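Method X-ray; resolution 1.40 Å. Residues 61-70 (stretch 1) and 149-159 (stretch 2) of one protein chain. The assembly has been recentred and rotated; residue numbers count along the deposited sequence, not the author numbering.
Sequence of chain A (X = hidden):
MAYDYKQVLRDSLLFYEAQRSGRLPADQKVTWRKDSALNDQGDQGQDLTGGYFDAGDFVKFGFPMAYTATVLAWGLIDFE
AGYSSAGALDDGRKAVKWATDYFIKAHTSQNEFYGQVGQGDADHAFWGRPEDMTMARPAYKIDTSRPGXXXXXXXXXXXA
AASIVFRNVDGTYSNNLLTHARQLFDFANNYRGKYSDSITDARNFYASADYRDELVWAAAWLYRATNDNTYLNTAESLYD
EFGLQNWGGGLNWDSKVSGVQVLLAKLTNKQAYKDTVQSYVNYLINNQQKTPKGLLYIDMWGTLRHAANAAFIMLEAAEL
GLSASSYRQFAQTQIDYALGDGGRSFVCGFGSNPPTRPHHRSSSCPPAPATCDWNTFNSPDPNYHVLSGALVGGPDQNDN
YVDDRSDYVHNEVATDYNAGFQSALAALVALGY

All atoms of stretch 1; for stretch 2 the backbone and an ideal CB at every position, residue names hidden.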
# COMPACT_ATOMS: atom_id res chain seq x y z
N PHE A 61 4.99 -0.82 -10.18
CA PHE A 61 4.79 -2.24 -9.87
C PHE A 61 3.33 -2.42 -9.47
O PHE A 61 2.92 -2.02 -8.37
CB PHE A 61 5.72 -2.68 -8.73
CG PHE A 61 7.15 -2.93 -9.16
CD1 PHE A 61 7.45 -3.98 -10.02
CD2 PHE A 61 8.19 -2.14 -8.67
CE1 PHE A 61 8.77 -4.25 -10.38
CE2 PHE A 61 9.52 -2.41 -9.04
CZ PHE A 61 9.81 -3.47 -9.89
N GLY A 62 2.56 -3.04 -10.35
CA GLY A 62 1.13 -3.22 -10.11
C GLY A 62 0.64 -3.98 -8.89
O GLY A 62 -0.41 -3.65 -8.35
N PHE A 63 1.39 -4.98 -8.45
CA PHE A 63 0.95 -5.77 -7.30
C PHE A 63 0.96 -4.91 -6.03
O PHE A 63 -0.07 -4.73 -5.39
CB PHE A 63 1.83 -7.02 -7.18
CG PHE A 63 1.26 -8.09 -6.28
CD1 PHE A 63 -0.12 -8.21 -6.08
CD2 PHE A 63 2.10 -9.00 -5.65
CE1 PHE A 63 -0.64 -9.23 -5.28
CE2 PHE A 63 1.59 -10.02 -4.85
CZ PHE A 63 0.21 -10.13 -4.67
N PRO A 64 2.13 -4.36 -5.65
CA PRO A 64 2.09 -3.55 -4.44
C PRO A 64 1.25 -2.28 -4.61
O PRO A 64 0.73 -1.75 -3.63
CB PRO A 64 3.57 -3.25 -4.16
CG PRO A 64 4.20 -3.33 -5.52
CD PRO A 64 3.52 -4.53 -6.12
N MET A 65 1.10 -1.79 -5.84
CA MET A 65 0.30 -0.58 -6.03
C MET A 65 -1.17 -0.88 -5.76
O MET A 65 -1.87 -0.07 -5.15
CB MET A 65 0.43 -0.03 -7.46
CG MET A 65 0.08 1.45 -7.54
SD MET A 65 -0.24 2.09 -9.20
CE MET A 65 1.28 1.62 -10.05
N ALA A 66 -1.64 -2.04 -6.20
CA ALA A 66 -3.02 -2.44 -5.99
C ALA A 66 -3.26 -2.67 -4.50
O ALA A 66 -4.28 -2.23 -3.95
CB ALA A 66 -3.34 -3.70 -6.78
N TYR A 67 -2.32 -3.35 -3.85
CA TYR A 67 -2.42 -3.62 -2.42
C TYR A 67 -2.54 -2.29 -1.67
O TYR A 67 -3.37 -2.14 -0.77
CB TYR A 67 -1.17 -4.36 -1.94
CG TYR A 67 -0.96 -4.28 -0.44
CD1 TYR A 67 -1.66 -5.12 0.43
CD2 TYR A 67 -0.11 -3.33 0.11
CE1 TYR A 67 -1.53 -4.99 1.81
CE2 TYR A 67 0.03 -3.20 1.48
CZ TYR A 67 -0.68 -4.03 2.33
OH TYR A 67 -0.55 -3.88 3.69
N THR A 68 -1.70 -1.33 -2.05
CA THR A 68 -1.72 -0.02 -1.42
C THR A 68 -3.10 0.60 -1.54
O THR A 68 -3.66 1.10 -0.56
CB THR A 68 -0.68 0.91 -2.07
OG1 THR A 68 0.64 0.43 -1.80
CG2 THR A 68 -0.82 2.33 -1.53
N ALA A 69 -3.64 0.56 -2.75
CA ALA A 69 -4.96 1.13 -3.01
C ALA A 69 -6.05 0.46 -2.18
O ALA A 69 -6.91 1.14 -1.62
CB ALA A 69 -5.29 1.02 -4.49
N THR A 70 -6.01 -0.86 -2.08
CA THR A 70 -7.02 -1.58 -1.31
C THR A 70 -6.98 -1.19 0.17
O THR A 70 -8.02 -0.91 0.76
CB THR A 70 -6.83 -3.11 -1.41
OG1 THR A 70 -6.77 -3.48 -2.79
CG2 THR A 70 -8.00 -3.84 -0.75
N UNK A 149 -3.39 -14.38 -11.24
CA UNK A 149 -4.51 -14.34 -10.30
C UNK A 149 -4.28 -13.42 -9.12
O UNK A 149 -5.21 -12.76 -8.66
CB UNK A 149 -4.80 -15.75 -9.78
N UNK A 150 -3.05 -13.37 -8.62
CA UNK A 150 -2.75 -12.50 -7.50
C UNK A 150 -2.82 -11.02 -7.87
O UNK A 150 -3.45 -10.23 -7.17
CB UNK A 150 -1.36 -12.83 -6.95
N UNK A 151 -2.21 -10.66 -9.00
CA UNK A 151 -2.22 -9.28 -9.46
C UNK A 151 -3.63 -8.83 -9.84
O UNK A 151 -4.09 -7.77 -9.42
CB UNK A 151 -1.27 -9.11 -10.65
N UNK A 152 -4.32 -9.65 -10.64
CA UNK A 152 -5.67 -9.33 -11.07
C UNK A 152 -6.62 -9.30 -9.86
O UNK A 152 -7.51 -8.45 -9.77
CB UNK A 152 -6.15 -10.34 -12.11
N UNK A 153 -6.41 -10.24 -8.94
CA UNK A 153 -7.23 -10.31 -7.75
C UNK A 153 -7.08 -9.11 -6.84
O UNK A 153 -8.07 -8.54 -6.38
CB UNK A 153 -6.90 -11.58 -6.97
N UNK A 154 -5.84 -8.71 -6.56
CA UNK A 154 -5.63 -7.56 -5.69
C UNK A 154 -6.18 -6.30 -6.33
O UNK A 154 -6.73 -5.44 -5.66
CB UNK A 154 -4.14 -7.39 -5.37
N UNK A 155 -6.04 -6.20 -7.65
CA UNK A 155 -6.54 -5.03 -8.36
C UNK A 155 -8.07 -5.02 -8.31
O UNK A 155 -8.68 -3.96 -8.14
CB UNK A 155 -6.04 -5.02 -9.81
N UNK A 156 -8.69 -6.19 -8.44
CA UNK A 156 -10.14 -6.28 -8.38
C UNK A 156 -10.60 -5.83 -6.98
O UNK A 156 -11.61 -5.14 -6.84
CB UNK A 156 -10.61 -7.70 -8.69
N UNK A 157 -9.85 -6.23 -5.96
CA UNK A 157 -10.17 -5.86 -4.58
C UNK A 157 -10.08 -4.35 -4.41
O UNK A 157 -10.95 -3.73 -3.80
CB UNK A 157 -9.23 -6.56 -3.60
N UNK A 158 -9.01 -3.76 -4.94
CA UNK A 158 -8.82 -2.32 -4.83
C UNK A 158 -9.96 -1.57 -5.51
O UNK A 158 -10.49 -0.60 -4.98
CB UNK A 158 -7.48 -1.91 -5.44
N UNK A 159 -10.35 -2.04 -6.70
CA UNK A 159 -11.42 -1.41 -7.44
C UNK A 159 -12.76 -1.55 -6.72
O UNK A 159 -13.55 -0.60 -6.66
CB UNK A 159 -11.51 -2.01 -8.84

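Two helices run side by side here, their N-to-C directions 27° apart and their axes 8.0 Å apart at closest approach.

Position 149 is out of reach of stretch 1, which offers no preference; it is Ser 149.

At 150 the CB points toward stretch 1, and the ideal CB lies 3.9 Å from Phe 63 CZ. A short side chain that can lie beside an aromatic ring would do, polar or apolar. The residue is Asp 150, whose CB packs 3.8 Å from Phe 63 CZ. Its OD1 accepts a hydrogen bond from the backbone N of position 151 (2.9 Å).

Position 151 points sideways, yet it lies opposite the start of the other helix, its CA 5.2 Å from the CA of Phe 63. Because Gly 62 has no side chain, there is room over its backbone for a branched apolar group that curls back. Leu or Ile could be imagined; Leu 151 is found, with chi1 t and chi2 p. Its CD1 sits 3.4 Å from Gly 62 C and 4.2 Å from Phe 63 CB.

Position 152 points away and asks nothing of stretch 1; it is Ala 152. At 153 stretch 1 is again beyond reach, but an ideal CB would lie 2.7 Å from Ser 149 O, a clash within its own helix. Glycine fits, and the residue is Gly 153.

Position 154 is the centre of the contact. The CB points toward stretch 1, with Phe 63 CE1 and Ala 66 CB each 4.0 Å from the ideal CB, and the hydroxyl of Thr 70 lies further along. A long side chain with an apolar stem and a polar end suits this, so Gln or Glu are candidates. Glu 154 is the knob in a hole formed by Phe 63, Ala 66, Tyr 67 and Thr 70. Its CG packs 3.6 Å from Ala 66 CB, while OE2 comes 2.8 Å from Thr 70 OG1. That hydroxyl could instead give its proton to Ala 66 O, 3.0 Å from Thr 70 OG1.

At 155 the CB points sideways, 4.3 Å from Ala 66 CB, so a small or beta-branched residue suits. Thr 155 places OG1 3.6 Å from Ala 66 CB and donates from OG1 to Leu 151 O (2.8 Å). A water bridges the helices by donating to both Thr 155 OG1 and Gly 62 O.

Position 156 points away and is Ala 156. Position 157 points sideways, its CB 4.0 Å from Thr 70 OG1; a small side chain is ample, and it is Ala 157.

At 158 the backbones are close, with CA 4.0 Å from Thr 70 CA. The ideal CB is already 3.2 Å from Thr 70 OG1, favouring Ala, Gly or Ser. Ala 158 also sets its CB 3.8 Å from Ala 69 CB.

Position 159 points away; it is Leu 159.

Stretch 2, residues 149-159: SDLAGETAAAL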
# COMPACT_ATOMS: atom_id res chain seq x y z
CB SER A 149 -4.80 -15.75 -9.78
OG SER A 149 -5.05 -16.64 -10.85
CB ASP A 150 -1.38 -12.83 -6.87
CG ASP A 150 -0.32 -13.21 -7.90
OD1 ASP A 150 -0.53 -13.06 -9.12
OD2 ASP A 150 0.76 -13.67 -7.47
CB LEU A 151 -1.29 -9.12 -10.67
CG LEU A 151 -1.31 -7.76 -11.37
CD1 LEU A 151 -0.84 -6.67 -10.43
CD2 LEU A 151 -0.42 -7.83 -12.61
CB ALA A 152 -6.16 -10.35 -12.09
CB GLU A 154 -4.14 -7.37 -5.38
CG GLU A 154 -3.87 -6.32 -4.31
CD GLU A 154 -4.52 -6.66 -2.98
OE1 GLU A 154 -4.32 -7.79 -2.49
OE2 GLU A 154 -5.24 -5.80 -2.41
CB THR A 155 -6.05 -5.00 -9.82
OG1 THR A 155 -4.61 -5.04 -9.82
CG2 THR A 155 -6.50 -3.73 -10.52
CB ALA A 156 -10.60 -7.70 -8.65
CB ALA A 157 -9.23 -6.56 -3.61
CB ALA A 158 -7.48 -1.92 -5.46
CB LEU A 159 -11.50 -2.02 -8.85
CG LEU A 159 -10.30 -1.69 -9.74
CD1 LEU A 159 -10.32 -2.60 -10.96
CD2 LEU A 159 -10.33 -0.23 -10.15
O HOH W 1 -2.27 -3.24 -10.40
O HOH W 2 -8.74 1.29 -3.97
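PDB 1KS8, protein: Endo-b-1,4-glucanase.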